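PDB 3G7M: xylanase inhibitor TL-XI from Triticum aestivum, which inhibits xylanases noncompetitively, as a small member of the thaumatin-like protein family of wheat. Local coordinates for residues Q46-R51 and A87-L92. The protein carries 4 engineered substitutions. Residues are numbered along the deposited sequence; the frame is centred on the assembly and turned at random.
Sequences QYIWGR and AEVSVL
Gln46 and Val89 are joined by two backbone hydrogen bonds, Gln46 N to Val89 O at 2.8 Å and Val89 N to Gln46 O at 2.9 Å. Ile48 and Ala87 form a second such pair, with Ile48 N donating to Ala87 O and Ala87 N to Ile48 O. Between them Tyr47 and Glu88 make a non-hydrogen-bonded antiparallel pair. Here CA of Glu88 lies 3.4 Å from Gln46 O, a CA-H...O contact. On the face that carries Gln46, Ile48, Ala87 and Val89, Ile48 packs against the apolar side chains of Ala87 and Val89. Its chi2 of 167° extends CD1 of Ile48 away from CB. CD1 of Ile48 meets CG2 of Val89 at 3.8 Å. On the other face, CG of Glu88 approaches CE1 of Tyr47 at 3.8 Å. The ring and carboxylate planes are 80° apart. Ser90 OG donates to the syn lone pair of Glu88 OE2. An alanine at Glu88 would probably leave Ser90 OG without this acceptor and CE1 of Tyr47 without its CG neighbour. The two strands are the central pair of a large antiparallel sheet of this thaumatin-like protein. Strand 13-19 flanks strand 44-52, and strand 95-101 flanks strand 86-91.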
loop_
_atom_site.group_PDB
_atom_site.type_symbol
_atom_site.label_atom_id
_atom_site.label_comp_id
_atom_site.label_asym_id
_atom_site.label_seq_id
_atom_site.Cartn_x
_atom_site.Cartn_y
_atom_site.Cartn_z
ATOM N N GLN A 46 -6.580 -4.403 -4.989
ATOM C CA GLN A 46 -6.452 -3.975 -3.610
ATOM C C GLN A 46 -5.769 -2.628 -3.590
ATOM O O GLN A 46 -4.889 -2.367 -4.417
ATOM C CB GLN A 46 -5.605 -4.976 -2.832
ATOM C CG GLN A 46 -6.099 -6.401 -2.869
ATOM C CD GLN A 46 -4.988 -7.409 -2.593
ATOM O OE1 GLN A 46 -3.947 -7.399 -3.261
ATOM N NE2 GLN A 46 -5.210 -8.295 -1.608
ATOM N N TYR A 47 -6.176 -1.771 -2.650
ATOM C CA TYR A 47 -5.487 -0.513 -2.391
ATOM C C TYR A 47 -4.496 -0.828 -1.305
ATOM O O TYR A 47 -4.825 -1.596 -0.366
ATOM C CB TYR A 47 -6.446 0.583 -1.892
ATOM C CG TYR A 47 -7.286 1.242 -2.961
ATOM C CD1 TYR A 47 -6.681 1.742 -4.120
ATOM C CD2 TYR A 47 -8.683 1.383 -2.798
ATOM C CE1 TYR A 47 -7.443 2.355 -5.101
ATOM C CE2 TYR A 47 -9.467 1.993 -3.773
ATOM C CZ TYR A 47 -8.851 2.479 -4.931
ATOM O OH TYR A 47 -9.644 3.071 -5.922
ATOM N N ILE A 48 -3.298 -0.226 -1.412
ATOM C CA ILE A 48 -2.259 -0.423 -0.415
ATOM C C ILE A 48 -1.697 0.942 -0.124
ATOM O O ILE A 48 -1.270 1.654 -1.039
ATOM C CB ILE A 48 -1.145 -1.386 -0.961
ATOM C CG1 ILE A 48 -1.732 -2.776 -1.184
ATOM C CG2 ILE A 48 0.092 -1.441 -0.036
ATOM C CD1 ILE A 48 -0.877 -3.682 -1.983
ATOM N N TRP A 49 -1.697 1.318 1.147
ATOM C CA TRP A 49 -1.089 2.580 1.572
ATOM C C TRP A 49 -0.521 2.483 2.970
ATOM O O TRP A 49 -0.955 1.651 3.749
ATOM C CB TRP A 49 -2.117 3.730 1.508
ATOM C CG TRP A 49 -3.187 3.658 2.549
ATOM C CD1 TRP A 49 -3.186 4.269 3.749
ATOM C CD2 TRP A 49 -4.423 2.942 2.457
ATOM N NE1 TRP A 49 -4.341 3.980 4.433
ATOM C CE2 TRP A 49 -5.122 3.166 3.663
ATOM C CE3 TRP A 49 -5.009 2.136 1.471
ATOM C CZ2 TRP A 49 -6.368 2.602 3.925
ATOM C CZ3 TRP A 49 -6.244 1.574 1.731
ATOM C CH2 TRP A 49 -6.909 1.812 2.951
ATOM N N GLY A 50 0.423 3.365 3.287
ATOM C CA GLY A 50 0.973 3.456 4.633
ATOM C C GLY A 50 0.382 4.583 5.461
ATOM O O GLY A 50 0.022 5.638 4.926
ATOM N N ARG A 51 0.309 4.353 6.780
ATOM C CA ARG A 51 -0.179 5.343 7.733
ATOM C C ARG A 51 0.880 5.628 8.776
ATOM O O ARG A 51 1.557 4.708 9.253
ATOM C CB ARG A 51 -1.428 4.836 8.431
ATOM C CG ARG A 51 -2.488 4.253 7.512
ATOM C CD ARG A 51 -3.499 3.502 8.344
ATOM N NE ARG A 51 -3.032 2.173 8.703
ATOM C CZ ARG A 51 -3.625 1.393 9.594
ATOM N NH1 ARG A 51 -4.694 1.827 10.244
ATOM N NH2 ARG A 51 -3.142 0.181 9.839
ATOM N N ALA A 87 -1.174 3.138 -3.553
ATOM C CA ALA A 87 -0.756 2.063 -4.406
ATOM C C ALA A 87 -1.934 1.117 -4.680
ATOM O O ALA A 87 -2.720 0.803 -3.767
ATOM C CB ALA A 87 0.349 1.334 -3.758
ATOM N N GLU A 88 -2.054 0.679 -5.943
ATOM C CA GLU A 88 -3.106 -0.260 -6.394
ATOM C C GLU A 88 -2.491 -1.524 -6.994
ATOM O O GLU A 88 -1.612 -1.462 -7.843
ATOM C CB GLU A 88 -4.010 0.421 -7.438
ATOM C CG GLU A 88 -5.475 0.035 -7.403
ATOM C CD GLU A 88 -5.838 -1.037 -8.407
ATOM O OE1 GLU A 88 -6.926 -0.953 -9.018
ATOM O OE2 GLU A 88 -5.074 -2.013 -8.541
ATOM N N VAL A 89 -2.969 -2.676 -6.562
ATOM C CA VAL A 89 -2.484 -3.934 -7.113
ATOM C C VAL A 89 -3.684 -4.744 -7.569
ATOM O O VAL A 89 -4.542 -5.059 -6.734
ATOM C CB VAL A 89 -1.635 -4.739 -6.058
ATOM C CG1 VAL A 89 -1.337 -6.173 -6.514
ATOM C CG2 VAL A 89 -0.341 -3.997 -5.732
ATOM N N SER A 90 -3.743 -5.069 -8.874
ATOM C CA SER A 90 -4.757 -5.984 -9.433
ATOM C C SER A 90 -4.161 -7.373 -9.700
ATOM O O SER A 90 -3.016 -7.496 -10.144
ATOM C CB SER A 90 -5.397 -5.429 -10.712
ATOM O OG SER A 90 -5.865 -4.091 -10.548
ATOM N N VAL A 91 -4.932 -8.421 -9.425
ATOM C CA VAL A 91 -4.456 -9.774 -9.680
ATOM C C VAL A 91 -5.373 -10.550 -10.639
ATOM O O VAL A 91 -6.592 -10.554 -10.465
ATOM C CB VAL A 91 -4.304 -10.540 -8.345
ATOM C CG1 VAL A 91 -3.684 -11.935 -8.559
ATOM C CG2 VAL A 91 -3.450 -9.722 -7.365
ATOM N N LEU A 92 -4.778 -11.163 -11.668
ATOM C CA LEU A 92 -5.355 -12.352 -12.348
ATOM C C LEU A 92 -4.696 -13.639 -11.792
ATOM O O LEU A 92 -3.593 -13.594 -11.250
ATOM C CB LEU A 92 -5.176 -12.311 -13.880
ATOM C CG LEU A 92 -5.710 -13.599 -14.643
ATOM C CD1 LEU A 92 -7.256 -13.761 -14.575
ATOM C CD2 LEU A 92 -5.277 -13.633 -16.146
#